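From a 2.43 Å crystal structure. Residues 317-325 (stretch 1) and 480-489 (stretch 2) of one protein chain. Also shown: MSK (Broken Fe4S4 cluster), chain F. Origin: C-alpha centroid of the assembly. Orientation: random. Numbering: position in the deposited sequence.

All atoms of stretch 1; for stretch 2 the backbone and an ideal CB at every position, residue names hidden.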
ATOM      1  N   PRO A 317     -28.584   7.901 -19.380  1.00 58.66           N
ATOM      2  CA  PRO A 317     -28.274   6.689 -20.145  1.00 52.16           C
ATOM      3  C   PRO A 317     -26.813   6.298 -19.980  1.00 53.39           C
ATOM      4  O   PRO A 317     -25.923   7.148 -19.937  1.00 55.02           O
ATOM      5  CB  PRO A 317     -28.594   7.089 -21.591  1.00 51.03           C
ATOM      6  CG  PRO A 317     -28.486   8.579 -21.605  1.00 50.45           C
ATOM      7  CD  PRO A 317     -28.955   9.030 -20.251  1.00 52.18           C
ATOM      8  N   ILE A 318     -26.573   4.995 -19.874  1.00 51.02           N
ATOM      9  CA  ILE A 318     -25.226   4.460 -19.718  1.00 52.45           C
ATOM     10  C   ILE A 318     -24.760   3.939 -21.073  1.00 48.00           C
ATOM     11  O   ILE A 318     -25.483   3.197 -21.750  1.00 51.10           O
ATOM     12  CB  ILE A 318     -25.177   3.379 -18.619  1.00 51.91           C
ATOM     13  CG1 ILE A 318     -23.737   3.116 -18.180  1.00 49.18           C
ATOM     14  CG2 ILE A 318     -25.889   2.090 -19.031  1.00 52.12           C
ATOM     15  CD1 ILE A 318     -23.584   3.015 -16.678  1.00 53.13           C
ATOM     16  N   ALA A 319     -23.569   4.364 -21.488  1.00 49.61           N
ATOM     17  CA  ALA A 319     -23.102   4.104 -22.844  1.00 49.82           C
ATOM     18  C   ALA A 319     -22.323   2.801 -22.974  1.00 56.62           C
ATOM     19  O   ALA A 319     -22.288   2.221 -24.066  1.00 51.11           O
ATOM     20  CB  ALA A 319     -22.234   5.267 -23.332  1.00 47.24           C
ATOM     21  N   GLY A 320     -21.695   2.332 -21.905  1.00 53.16           N
ATOM     22  CA  GLY A 320     -20.929   1.105 -21.988  1.00 53.16           C
ATOM     23  C   GLY A 320     -20.127   0.876 -20.727  1.00 59.43           C
ATOM     24  O   GLY A 320     -20.113   1.698 -19.805  1.00 54.14           O
ATOM     25  N   SER A 321     -19.450  -0.266 -20.710  1.00 54.63           N
ATOM     26  CA  SER A 321     -18.680  -0.707 -19.561  1.00 51.64           C
ATOM     27  C   SER A 321     -17.193  -0.411 -19.780  1.00 51.59           C
ATOM     28  O   SER A 321     -16.821   0.356 -20.676  1.00 46.25           O
ATOM     29  CB  SER A 321     -18.950  -2.196 -19.310  1.00 44.09           C
ATOM     30  OG  SER A 321     -18.512  -2.982 -20.405  1.00 44.55           O
ATOM     31  N   PHE A 322     -16.341  -1.035 -18.967  1.00 43.74           N
ATOM     32  CA  PHE A 322     -14.904  -0.786 -18.927  1.00 45.97           C
ATOM     33  C   PHE A 322     -14.272  -0.818 -20.313  1.00 49.93           C
ATOM     34  O   PHE A 322     -13.902   0.230 -20.857  1.00 50.36           O
ATOM     35  CB  PHE A 322     -14.240  -1.815 -18.007  1.00 47.29           C
ATOM     36  CG  PHE A 322     -12.754  -1.659 -17.887  1.00 51.21           C
ATOM     37  CD1 PHE A 322     -12.198  -0.461 -17.475  1.00 48.96           C
ATOM     38  CD2 PHE A 322     -11.912  -2.720 -18.175  1.00 46.24           C
ATOM     39  CE1 PHE A 322     -10.828  -0.319 -17.364  1.00 43.00           C
ATOM     40  CE2 PHE A 322     -10.543  -2.586 -18.062  1.00 45.61           C
ATOM     41  CZ  PHE A 322     -10.000  -1.382 -17.658  1.00 45.91           C
ATOM     42  N   LEU A 323     -14.187  -2.008 -20.907  1.00 48.96           N
ATOM     43  CA  LEU A 323     -13.480  -2.206 -22.168  1.00 46.09           C
ATOM     44  C   LEU A 323     -14.088  -1.428 -23.328  1.00 50.13           C
ATOM     45  O   LEU A 323     -13.559  -1.460 -24.444  1.00 50.94           O
ATOM     46  CB  LEU A 323     -13.441  -3.695 -22.514  1.00 48.90           C
ATOM     47  CG  LEU A 323     -12.378  -4.477 -21.746  1.00 48.93           C
ATOM     48  CD1 LEU A 323     -12.464  -5.958 -22.064  1.00 48.82           C
ATOM     49  CD2 LEU A 323     -10.996  -3.930 -22.061  1.00 43.03           C
ATOM     50  N   MET A 324     -15.190  -0.722 -23.086  1.00 49.33           N
ATOM     51  CA  MET A 324     -15.833   0.057 -24.132  1.00 46.21           C
ATOM     52  C   MET A 324     -15.449   1.532 -24.112  1.00 50.47           C
ATOM     53  O   MET A 324     -15.785   2.246 -25.066  1.00 44.41           O
ATOM     54  CB  MET A 324     -17.357  -0.081 -24.031  1.00 49.84           C
ATOM     55  CG  MET A 324     -17.846  -1.511 -24.220  1.00 47.84           C
ATOM     56  SD  MET A 324     -19.607  -1.724 -23.898  1.00 51.59           S
ATOM     57  CE  MET A 324     -20.308  -0.967 -25.362  1.00 51.42           C
ATOM     58  N   GLN A 325     -14.745   2.000 -23.072  1.00 40.80           N
ATOM     59  CA  GLN A 325     -14.434   3.426 -22.983  1.00 49.19           C
ATOM     60  C   GLN A 325     -13.707   3.912 -24.235  1.00 44.42           C
ATOM     61  O   GLN A 325     -14.149   4.866 -24.891  1.00 45.89           O
ATOM     62  CB  GLN A 325     -13.620   3.723 -21.716  1.00 49.19           C
ATOM     63  CG  GLN A 325     -12.362   2.889 -21.516  1.00 46.50           C
ATOM     64  CD  GLN A 325     -11.711   3.145 -20.171  1.00 50.08           C
ATOM     65  OE1 GLN A 325     -11.082   4.183 -19.960  1.00 49.75           O
ATOM     66  NE2 GLN A 325     -11.862   2.201 -19.249  1.00 47.24           N
ATOM     67  N   UNK A 480     -21.964  -2.715 -10.945  1.00 54.92           N
ATOM     68  CA  UNK A 480     -20.810  -2.394 -11.763  1.00 49.65           C
ATOM     69  C   UNK A 480     -20.973  -2.716 -13.240  1.00 52.22           C
ATOM     70  O   UNK A 480     -22.061  -2.620 -13.830  1.00 51.82           O
ATOM     71  CB  UNK A 480     -19.588  -3.138 -11.221  1.00 49.65           C
ATOM     72  N   UNK A 481     -19.850  -3.095 -13.853  1.00 45.37           N
ATOM     73  CA  UNK A 481     -19.864  -3.377 -15.278  1.00 52.59           C
ATOM     74  C   UNK A 481     -20.653  -4.639 -15.600  1.00 50.52           C
ATOM     75  O   UNK A 481     -21.133  -4.774 -16.731  1.00 47.33           O
ATOM     76  CB  UNK A 481     -18.432  -3.509 -15.801  1.00 52.59           C
ATOM     77  N   UNK A 482     -20.842  -5.547 -14.636  1.00 53.67           N
ATOM     78  CA  UNK A 482     -21.834  -6.596 -14.851  1.00 51.47           C
ATOM     79  C   UNK A 482     -23.205  -5.994 -15.073  1.00 52.23           C
ATOM     80  O   UNK A 482     -23.960  -6.454 -15.939  1.00 50.88           O
ATOM     81  CB  UNK A 482     -21.867  -7.562 -13.665  1.00 51.47           C
ATOM     82  N   UNK A 483     -23.576  -4.992 -14.275  1.00 51.53           N
ATOM     83  CA  UNK A 483     -24.891  -4.396 -14.440  1.00 51.88           C
ATOM     84  C   UNK A 483     -24.983  -3.643 -15.760  1.00 48.45           C
ATOM     85  O   UNK A 483     -26.022  -3.678 -16.420  1.00 56.72           O
ATOM     86  CB  UNK A 483     -25.203  -3.459 -13.271  1.00 51.88           C
ATOM     87  N   UNK A 484     -23.893  -2.992 -16.172  1.00 48.47           N
ATOM     88  CA  UNK A 484     -23.905  -2.357 -17.494  1.00 50.54           C
ATOM     89  C   UNK A 484     -24.095  -3.404 -18.587  1.00 47.54           C
ATOM     90  O   UNK A 484     -24.857  -3.192 -19.541  1.00 52.90           O
ATOM     91  CB  UNK A 484     -22.610  -1.576 -17.729  1.00 50.54           C
ATOM     92  N   UNK A 485     -23.430  -4.555 -18.460  1.00 48.52           N
ATOM     93  CA  UNK A 485     -23.567  -5.618 -19.452  1.00 52.37           C
ATOM     94  C   UNK A 485     -24.989  -6.166 -19.484  1.00 50.65           C
ATOM     95  O   UNK A 485     -25.576  -6.355 -20.557  1.00 48.47           O
ATOM     96  CB  UNK A 485     -22.577  -6.747 -19.160  1.00 52.37           C
ATOM     97  N   UNK A 486     -25.557  -6.435 -18.306  1.00 50.80           N
ATOM     98  CA  UNK A 486     -26.919  -6.949 -18.229  1.00 52.51           C
ATOM     99  C   UNK A 486     -27.915  -5.944 -18.789  1.00 51.25           C
ATOM    100  O   UNK A 486     -28.890  -6.326 -19.447  1.00 54.72           O
ATOM    101  CB  UNK A 486     -27.278  -7.296 -16.783  1.00 52.51           C
ATOM    102  N   UNK A 487     -27.683  -4.654 -18.546  1.00 51.86           N
ATOM    103  CA  UNK A 487     -28.576  -3.628 -19.067  1.00 52.67           C
ATOM    104  C   UNK A 487     -28.480  -3.534 -20.584  1.00 51.38           C
ATOM    105  O   UNK A 487     -29.497  -3.379 -21.267  1.00 55.41           O
ATOM    106  CB  UNK A 487     -28.256  -2.272 -18.434  1.00 52.67           C
ATOM    107  N   UNK A 488     -27.266  -3.632 -21.130  1.00 53.26           N
ATOM    108  CA  UNK A 488     -27.108  -3.547 -22.578  1.00 55.03           C
ATOM    109  C   UNK A 488     -27.653  -4.786 -23.278  1.00 56.70           C
ATOM    110  O   UNK A 488     -28.090  -4.700 -24.433  1.00 52.47           O
ATOM    111  CB  UNK A 488     -25.634  -3.352 -22.937  1.00 55.03           C
ATOM    112  N   UNK A 489     -27.635  -5.941 -22.609  1.00 51.77           N
ATOM    113  CA  UNK A 489     -28.144  -7.152 -23.243  1.00 53.96           C
ATOM    114  C   UNK A 489     -29.668  -7.165 -23.291  1.00 58.05           C
ATOM    115  O   UNK A 489     -30.259  -7.604 -24.284  1.00 49.91           O
ATOM    116  CB  UNK A 489     -27.635  -8.389 -22.501  1.00 53.96           C
TER
HETATM  117  S1  MSK F 703     -15.594   0.467 -13.037  0.82 53.76           S
HETATM  118  S3  MSK F 703     -13.770  -1.724 -11.054  1.00 60.52           S
HETATM  119  S4  MSK F 703     -13.758  -2.139 -14.461  0.64 51.58           S
HETATM  120  S5  MSK F 703     -16.560  -2.516 -12.479  1.00 55.01           S
HETATM  121 FE1  MSK F 703     -16.117   0.660 -10.847  0.87 63.68          FE
HETATM  122 FE2  MSK F 703     -15.840  -1.535 -14.198  0.62 47.25          FE
HETATM  123 FE3  MSK F 703     -14.314  -3.191 -12.638  0.55 48.47          FE
HETATM  124 FE4  MSK F 703     -13.592  -0.601 -12.967  0.75 48.49          FE

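Stretch 2 is a single helix that crosses the short, weakly bonded strand of stretch 1 at close to a right angle, so only one face of it, recurring every three or four residues, can reach across.

Position 480 has phi/psi of 70/-147, a combination that by itself favours glycine. An ideal CB would also be crowded by MSK S5, at 3.3 Å. Both arguments point the same way, and the deposited residue is Gly480, whose O accepts the backbone hydrogen bond from the N of position 484 at 3.0 Å.

At 481 the CA-to-CB bond points toward stretch 1, and the ideal CB lies 3.8 Å from Ser321 CB, which leaves little depth for a bulky group. The cluster decides the matter: its FE2 sits within reach of a short side chain and calls for a metal ligand, with cysteine the natural choice for an iron-sulfur site. Cys481 takes the m rotamer and binds FE2 through SG at 2.4 Å. The same SG rests 3.5 Å from Phe322 N and 4.0 Å from Phe322 CB, while Phe322 CB in turn approaches S4 of the cluster at 3.6 Å. Residue and cluster are thus packed against the same turn.

Position 482 points away and 483 is out of reach, so stretch 1 sets no rule for either; Trp482 and Ser483 are found there, the indole NE1 hydrogen-bonded elsewhere in the structure.

Position 484 is one turn on from 481 and again points toward the strand. Its ideal CB is 4.0 Å from Ser321 CB, 4.6 Å from Gly320 C and 4.8 Å from Ile318 CD1: backbone on one hand, an aliphatic tip on the other. Valine, leucine, isoleucine or methionine could all be considered. The deposited Ile484 suits both surfaces, its CG2 lying 3.5 Å from Gly320 C and 3.6 Å from Ser321 N, its CD1 meeting Ile318 CD1 at 3.6 Å. With 67 Å² covered, it is the most heavily covered residue of the contact.

Position 485 points sideways and 486 is out of reach; many helix-compatible residues would serve, and Ala485 and Ala486 are there. At 487 the bond turns toward stretch 1 again, but the ideal CB stops 5.0 Å from Ile318 CG2. A small or modest apolar group would suit, and Ala487 leaves that gap without direct contact.

Position 488 points toward stretch 1, yet no atom there lies within 5.5 Å of the ideal CB. A long, flexible apolar side chain is the obvious answer, with Gly320 and the thioether of Met324 as its neighbours. Met488, with chi angles m, t, m, spans the distance: SD comes 3.9 Å from Gly320 CA, and CE reaches Met324 SD at 3.8 Å. Met324 SD also accepts a weak hydrogen bond from Ser321 N at 3.5 Å, so Met488 packs against a sulfur that is itself tied back to the backbone of its own turn.

Position 489 is out of reach and leaves the choice open; Glu489 occupies it. No hydrogen bond crosses between the stretches: shape and the metal ligand set the rules.

Stretch 2 (480-489) GCWSIAAAME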
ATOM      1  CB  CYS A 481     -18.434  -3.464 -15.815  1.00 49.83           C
ATOM      2  SG  CYS A 481     -17.537  -1.875 -15.796  1.00 55.26           S
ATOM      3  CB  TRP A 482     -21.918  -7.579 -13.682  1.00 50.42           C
ATOM      4  CG  TRP A 482     -23.113  -8.501 -13.892  1.00 54.03           C
ATOM      5  CD1 TRP A 482     -23.128  -9.665 -14.605  1.00 51.68           C
ATOM      6  CD2 TRP A 482     -24.467  -8.289 -13.453  1.00 53.08           C
ATOM      7  NE1 TRP A 482     -24.390 -10.206 -14.610  1.00 51.02           N
ATOM      8  CE2 TRP A 482     -25.232  -9.378 -13.916  1.00 49.40           C
ATOM      9  CE3 TRP A 482     -25.102  -7.291 -12.707  1.00 51.87           C
ATOM     10  CZ2 TRP A 482     -26.594  -9.496 -13.656  1.00 45.65           C
ATOM     11  CZ3 TRP A 482     -26.457  -7.410 -12.454  1.00 45.58           C
ATOM     12  CH2 TRP A 482     -27.187  -8.507 -12.921  1.00 48.06           C
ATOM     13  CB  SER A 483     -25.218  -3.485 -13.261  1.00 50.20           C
ATOM     14  OG  SER A 483     -25.139  -4.210 -12.050  1.00 50.08           O
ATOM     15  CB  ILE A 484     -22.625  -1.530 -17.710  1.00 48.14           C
ATOM     16  CG1 ILE A 484     -22.482  -0.478 -16.611  1.00 51.66           C
ATOM     17  CG2 ILE A 484     -22.657  -0.854 -19.072  1.00 47.69           C
ATOM     18  CD1 ILE A 484     -21.191   0.304 -16.682  1.00 53.73           C
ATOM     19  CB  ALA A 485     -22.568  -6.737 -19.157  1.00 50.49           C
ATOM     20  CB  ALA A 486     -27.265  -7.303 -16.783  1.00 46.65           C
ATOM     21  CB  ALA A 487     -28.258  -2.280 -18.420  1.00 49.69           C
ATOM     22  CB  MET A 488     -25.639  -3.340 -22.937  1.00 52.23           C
ATOM     23  CG  MET A 488     -25.070  -2.014 -22.473  1.00 54.29           C
ATOM     24  SD  MET A 488     -23.336  -1.826 -22.917  1.00 52.23           S
ATOM     25  CE  MET A 488     -22.627  -3.243 -22.081  1.00 46.74           C
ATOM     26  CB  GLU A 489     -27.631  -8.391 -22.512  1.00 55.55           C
ATOM     27  CG  GLU A 489     -28.185  -9.689 -23.066  1.00 57.60           C
ATOM     28  CD  GLU A 489     -27.319 -10.263 -24.171  1.00 65.66           C
ATOM     29  OE1 GLU A 489     -26.194  -9.756 -24.372  1.00 64.78           O
ATOM     30  OE2 GLU A 489     -27.762 -11.224 -24.837  1.00 72.10           O
TER
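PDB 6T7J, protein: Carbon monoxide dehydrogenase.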